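Local coordinates for N2152 (Neocallimastix frontalis, PDB 5U22), which probably hydrolyses arabinosyl linkages in rare substrates, acting as a family 39 glycoside hydrolase with a TIM barrel joined to a beta sandwich, at residues 108-113 / 148-153; 70-75 / 104-109. All coordinates share one frame; numbering follows the deposited sequence.

Contact 1: 108-113 / 148-153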
loop_
_atom_site.group_PDB
_atom_site.type_symbol
_atom_site.label_atom_id
_atom_site.label_comp_id
_atom_site.label_asym_id
_atom_site.label_seq_id
_atom_site.Cartn_x
_atom_site.Cartn_y
_atom_site.Cartn_z
ATOM N N PRO A 108 -9.090 5.608 23.019
ATOM C CA PRO A 108 -8.785 7.016 22.763
ATOM C C PRO A 108 -7.366 7.371 23.185
ATOM O O PRO A 108 -6.727 6.671 23.969
ATOM C CB PRO A 108 -9.800 7.734 23.661
ATOM C CG PRO A 108 -9.798 6.851 24.900
ATOM C CD PRO A 108 -9.657 5.417 24.369
ATOM N N GLY A 109 -6.887 8.492 22.653
ATOM C CA GLY A 109 -5.605 9.055 23.055
ATOM C C GLY A 109 -4.449 8.540 22.220
ATOM O O GLY A 109 -4.487 7.452 21.647
ATOM N N TRP A 110 -3.403 9.359 22.130
ATOM C CA TRP A 110 -2.141 8.930 21.529
ATOM C C TRP A 110 -0.977 9.382 22.410
ATOM O O TRP A 110 -0.737 10.586 22.553
ATOM C CB TRP A 110 -1.969 9.478 20.109
ATOM C CG TRP A 110 -0.746 8.920 19.421
ATOM C CD1 TRP A 110 0.510 9.449 19.432
ATOM C CD2 TRP A 110 -0.669 7.721 18.635
ATOM N NE1 TRP A 110 1.366 8.659 18.699
ATOM C CE2 TRP A 110 0.669 7.591 18.200
ATOM C CE3 TRP A 110 -1.601 6.750 18.251
ATOM C CZ2 TRP A 110 1.103 6.525 17.396
ATOM C CZ3 TRP A 110 -1.166 5.680 17.461
ATOM C CH2 TRP A 110 0.177 5.582 17.041
ATOM N N PRO A 111 -0.257 8.422 23.021
ATOM C CA PRO A 111 -0.469 6.968 22.933
ATOM C C PRO A 111 -1.806 6.505 23.494
ATOM O O PRO A 111 -2.340 7.173 24.381
ATOM C CB PRO A 111 0.681 6.401 23.758
ATOM C CG PRO A 111 1.749 7.468 23.679
ATOM C CD PRO A 111 0.972 8.740 23.767
ATOM N N TYR A 112 -2.324 5.399 22.953
ATOM C CA TYR A 112 -3.610 4.850 23.378
ATOM C C TYR A 112 -3.710 4.775 24.893
ATOM O O TYR A 112 -2.783 4.331 25.575
ATOM C CB TYR A 112 -3.818 3.450 22.799
ATOM C CG TYR A 112 -3.818 3.409 21.292
ATOM C CD1 TYR A 112 -4.916 3.860 20.571
ATOM C CD2 TYR A 112 -2.713 2.936 20.585
ATOM C CE1 TYR A 112 -4.918 3.833 19.184
ATOM C CE2 TYR A 112 -2.708 2.904 19.201
ATOM C CZ TYR A 112 -3.814 3.362 18.510
ATOM O OH TYR A 112 -3.824 3.347 17.133
ATOM N N ARG A 113 -4.858 5.180 25.415
ATOM C CA ARG A 113 -5.071 5.135 26.856
ATOM C C ARG A 113 -5.564 3.741 27.211
ATOM O O ARG A 113 -6.740 3.419 27.030
ATOM C CB ARG A 113 -6.045 6.227 27.283
ATOM C CG ARG A 113 -5.406 7.601 27.241
ATOM C CD ARG A 113 -6.125 8.552 28.167
ATOM N NE ARG A 113 -7.387 8.976 27.581
ATOM C CZ ARG A 113 -7.481 9.940 26.677
ATOM N NH1 ARG A 113 -6.387 10.561 26.260
ATOM N NH2 ARG A 113 -8.665 10.276 26.184
ATOM N N PRO A 148 3.226 -0.425 18.522
ATOM C CA PRO A 148 3.573 -0.647 19.930
ATOM C C PRO A 148 4.900 -0.023 20.303
ATOM O O PRO A 148 5.097 0.340 21.474
ATOM C CB PRO A 148 3.610 -2.175 20.035
ATOM C CG PRO A 148 3.976 -2.627 18.625
ATOM C CD PRO A 148 3.219 -1.679 17.745
ATOM N N ASP A 149 5.812 0.127 19.329
ATOM C CA ASP A 149 7.098 0.767 19.570
ATOM C C ASP A 149 6.956 2.258 19.837
ATOM O O ASP A 149 7.934 2.895 20.244
ATOM C CB ASP A 149 8.079 0.505 18.400
ATOM C CG ASP A 149 7.440 0.631 17.010
ATOM O OD1 ASP A 149 6.212 0.802 16.896
ATOM O OD2 ASP A 149 8.203 0.537 16.016
ATOM N N VAL A 150 5.760 2.809 19.643
ATOM C CA VAL A 150 5.452 4.187 19.978
ATOM C C VAL A 150 4.459 4.273 21.131
ATOM O O VAL A 150 4.577 5.151 21.989
ATOM C CB VAL A 150 4.918 4.938 18.738
ATOM C CG1 VAL A 150 4.450 6.347 19.103
ATOM C CG2 VAL A 150 5.977 5.011 17.669
ATOM N N THR A 151 3.493 3.347 21.195
ATOM C CA THR A 151 2.321 3.538 22.045
ATOM C C THR A 151 2.188 2.572 23.210
ATOM O O THR A 151 1.393 2.849 24.110
ATOM C CB THR A 151 1.031 3.446 21.219
ATOM O OG1 THR A 151 0.937 2.151 20.598
ATOM C CG2 THR A 151 1.012 4.530 20.178
ATOM N N TRP A 152 2.910 1.452 23.232
ATOM C CA TRP A 152 2.783 0.558 24.374
ATOM C C TRP A 152 3.667 1.035 25.524
ATOM O O TRP A 152 4.821 1.415 25.320
ATOM C CB TRP A 152 3.131 -0.887 24.008
ATOM C CG TRP A 152 2.677 -1.763 25.139
ATOM C CD1 TRP A 152 3.436 -2.227 26.175
ATOM C CD2 TRP A 152 1.330 -2.155 25.417
ATOM N NE1 TRP A 152 2.647 -2.930 27.058
ATOM C CE2 TRP A 152 1.351 -2.902 26.615
ATOM C CE3 TRP A 152 0.108 -1.966 24.756
ATOM C CZ2 TRP A 152 0.203 -3.469 27.159
ATOM C CZ3 TRP A 152 -1.035 -2.526 25.302
ATOM C CH2 TRP A 152 -0.982 -3.261 26.494
ATOM N N LYS A 153 3.118 1.008 26.740
ATOM C CA LYS A 153 3.814 1.475 27.937
ATOM C C LYS A 153 3.817 0.365 28.978
ATOM O O LYS A 153 2.768 -0.227 29.252
ATOM C CB LYS A 153 3.143 2.724 28.520
ATOM C CG LYS A 153 3.031 3.905 27.562
ATOM C CD LYS A 153 4.392 4.324 26.996
ATOM C CE LYS A 153 4.234 5.455 25.973
ATOM N NZ LYS A 153 5.521 5.794 25.301
HETATM O O HOH W 1 -0.818 2.216 25.560
#
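Thr151 sets its methyl over the six-membered ring of the Trp110 indole: CG2 sits 3.4 Å from the centroid of that ring and only 13° off its normal, a CH-pi contact in which the two side chains cross at about a right angle. The neighbouring Val150 brings CG1 obliquely to the same ring, 3.8 Å from Trp110 CZ2. Tyr112 meets Thr151 differently, with its ring edge; the hydroxyl OG1 lies near the ring plane, 3.7 Å from Tyr112 CD2. Threonine suits this place because its two branches do separate work. With OG1 held between the backbone N and the carbonyl carbon (chi1 60°), the hydroxyl turns back to the loop leading into the helix, where it bonds Glu147 O and Trp145 NE1, while CG2 is left to face the indole. Beside this, Pro111 follows a cis peptide and rests CB 3.6 Å from Thr151 O, and its CG meets the aliphatic CE of Lys153 at 3.9 Å. Segment 108-113 lies in the loop after strand 98-102, while 148-153 is built on the short helix 148-151 that follows strand 139-143; Asn146-Glu147-Pro148 matches the sequence motif that carries the acid/base glutamate in related TIM-barrel glycosidases. The phenol of Tyr112 reaches Asp105 and Asn146 by hydrogen bonds; a phenylalanine here would keep the ring packing but would probably leave Asp105 OD1 and Asn146 ND2 each short of a partner. No direct hydrogen bond joins the segments. A water stands 2.9 Å from Tyr112 O and 2.7 Å from Thr151 O, placed to donate to both, although other acceptors compete for its protons. With both hydroxyls satisfied outside the interface, shape complementarity and this water hold the segments together.

Contact 2: 70-75 / 104-109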
loop_
_atom_site.group_PDB
_atom_site.type_symbol
_atom_site.label_atom_id
_atom_site.label_comp_id
_atom_site.label_asym_id
_atom_site.label_seq_id
_atom_site.Cartn_x
_atom_site.Cartn_y
_atom_site.Cartn_z
ATOM N N PRO A 70 -10.589 1.883 11.590
ATOM C CA PRO A 70 -10.686 1.549 13.014
ATOM C C PRO A 70 -11.828 0.588 13.294
ATOM O O PRO A 70 -12.896 0.666 12.686
ATOM C CB PRO A 70 -10.959 2.908 13.669
ATOM C CG PRO A 70 -11.684 3.697 12.569
ATOM C CD PRO A 70 -10.938 3.293 11.319
ATOM N N ALA A 71 -11.613 -0.303 14.273
ATOM C CA ALA A 71 -12.671 -1.241 14.643
ATOM C C ALA A 71 -13.905 -0.517 15.179
ATOM O O ALA A 71 -15.032 -0.990 14.988
ATOM C CB ALA A 71 -12.150 -2.254 15.673
ATOM N N ARG A 72 -13.713 0.620 15.857
ATOM C CA ARG A 72 -14.803 1.454 16.342
ATOM C C ARG A 72 -14.476 2.915 16.071
ATOM O O ARG A 72 -13.309 3.301 16.001
ATOM C CB ARG A 72 -15.045 1.269 17.842
ATOM C CG ARG A 72 -15.415 -0.134 18.252
ATOM C CD ARG A 72 -16.784 -0.538 17.721
ATOM N NE ARG A 72 -17.357 -1.616 18.519
ATOM C CZ ARG A 72 -18.423 -2.345 18.186
ATOM N NH1 ARG A 72 -19.062 -2.159 17.039
ATOM N NH2 ARG A 72 -18.858 -3.273 19.027
ATOM N N ALA A 73 -15.517 3.726 15.916
ATOM C CA ALA A 73 -15.349 5.164 15.767
ATOM C C ALA A 73 -16.427 5.876 16.574
ATOM O O ALA A 73 -17.480 5.308 16.878
ATOM C CB ALA A 73 -15.419 5.595 14.293
ATOM N N GLY A 74 -16.171 7.138 16.890
ATOM C CA GLY A 74 -17.170 7.911 17.605
ATOM C C GLY A 74 -16.825 8.153 19.058
ATOM O O GLY A 74 -15.650 8.222 19.425
ATOM N N ASN A 75 -17.853 8.281 19.898
ATOM C CA ASN A 75 -17.655 8.649 21.293
ATOM C C ASN A 75 -16.714 7.686 21.999
ATOM O O ASN A 75 -16.948 6.475 22.022
ATOM C CB ASN A 75 -19.000 8.677 22.018
ATOM C CG ASN A 75 -18.869 9.177 23.435
ATOM O OD1 ASN A 75 -18.527 10.334 23.654
ATOM N ND2 ASN A 75 -19.133 8.312 24.404
ATOM N N ALA A 104 -6.819 -1.382 17.738
ATOM C CA ALA A 104 -6.280 -0.410 18.690
ATOM C C ALA A 104 -7.158 0.827 18.786
ATOM O O ALA A 104 -7.275 1.429 19.860
ATOM C CB ALA A 104 -4.857 -0.003 18.295
ATOM N N ASP A 105 -7.799 1.218 17.688
ATOM C CA ASP A 105 -8.520 2.487 17.706
ATOM C C ASP A 105 -9.864 2.398 18.423
ATOM O O ASP A 105 -10.596 3.393 18.475
ATOM C CB ASP A 105 -8.677 3.017 16.283
ATOM C CG ASP A 105 -7.429 3.733 15.807
ATOM O OD1 ASP A 105 -6.361 3.501 16.415
ATOM O OD2 ASP A 105 -7.508 4.558 14.868
ATOM N N ILE A 106 -10.200 1.238 18.989
ATOM C CA ILE A 106 -11.214 1.190 20.040
ATOM C C ILE A 106 -10.897 2.208 21.125
ATOM O O ILE A 106 -11.807 2.786 21.741
ATOM C CB ILE A 106 -11.305 -0.235 20.630
ATOM C CG1 ILE A 106 -11.989 -1.191 19.652
ATOM C CG2 ILE A 106 -12.031 -0.229 21.997
ATOM C CD1 ILE A 106 -11.993 -2.615 20.133
ATOM N N LEU A 107 -9.629 2.452 21.369
ATOM C CA LEU A 107 -9.132 3.231 22.502
ATOM C C LEU A 107 -8.826 4.670 22.110
ATOM O O LEU A 107 -8.317 4.920 21.011
ATOM C CB LEU A 107 -7.861 2.598 23.069
ATOM C CG LEU A 107 -8.021 1.151 23.529
ATOM C CD1 LEU A 107 -6.670 0.633 24.023
ATOM C CD2 LEU A 107 -9.099 1.037 24.611
ATOM N N PRO A 108 -9.090 5.608 23.019
ATOM C CA PRO A 108 -8.785 7.016 22.763
ATOM C C PRO A 108 -7.366 7.371 23.185
ATOM O O PRO A 108 -6.727 6.671 23.969
ATOM C CB PRO A 108 -9.800 7.734 23.661
ATOM C CG PRO A 108 -9.798 6.851 24.900
ATOM C CD PRO A 108 -9.657 5.417 24.369
ATOM N N GLY A 109 -6.887 8.492 22.653
ATOM C CA GLY A 109 -5.605 9.055 23.055
ATOM C C GLY A 109 -4.449 8.540 22.220
ATOM O O GLY A 109 -4.487 7.452 21.647
#
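Ile106 lays its CG1 branch alongside the aliphatic stem of Arg72, CG1 of the isoleucine lying 3.8 Å from CG of the arginine, with both side chains pointing the same way. This is packing between consecutive beta-alpha loops of the TIM barrel: residues 70-75 leave strand 66-70 and residues 104-109 follow strand 98-102, its neighbour in the parallel sheet. The same CG1 also touches the methyl of Ala71, 4.1 Å from Ala71 CB, so one branch bridges two residues of the first loop. Alanine suits that position because its small methyl touches both Ile106 and Phe127 of helix 117-134. Arg72 combines two characters. Its CG methylene serves as apolar surface for Ile106, and a bend at chi2 (-67°) takes the chain onward to helix 117-134, where the guanidinium forms a salt bridge with Asp130. An arginine can therefore lie on an apolar partner while its charge is matched farther out. Isoleucine answers with a branched, wholly apolar side chain, which also packs on Glu123 of that helix. Residues 104-106 end a 3-10 segment, and Leu107 N bonds Ala104 O (3.0 Å); Gln78 adds bonds from its NE2 to Leu107 O and Gly109 O. No hydrogen bond links the two segments directly; backbone bonding of Ala71 with Glu102 ties the first loop to the end of the adjacent strand instead. Asp105 is buried, yet both carboxylate oxygens are engaged, OD2 with Tyr45 and OD1 in a hydrogen bond as well. What it offers Pro70 is chiefly its methylene: the rigid proline ring presses CB to within 3.5 Å of Asp105 CB, while Asp105 OD2 stands 4.0 Å from Pro70 CB.

In the fold
Contacts 1 and 2 follow each other round the C-terminal rim of the barrel, the loop after strand 98-102 serving both and Pro108 and Gly109 belonging to each. Their centres lie 12 Å apart. The clearest tie between them is a probable hydrogen bond from Tyr112 OH to Asp105 OD1 at 2.6 Å, backed by packing of Tyr112 CE1 on Ala104 O at 3.4 Å. A bound bis-tris molecule lies close by: the side chain of Trp110 in contact 1 comes within about 3 Å of it, and that of Asp105 in contact 2 stands about 7 Å away. The molecule thus lies beside contact 1, perhaps near the substrate pocket.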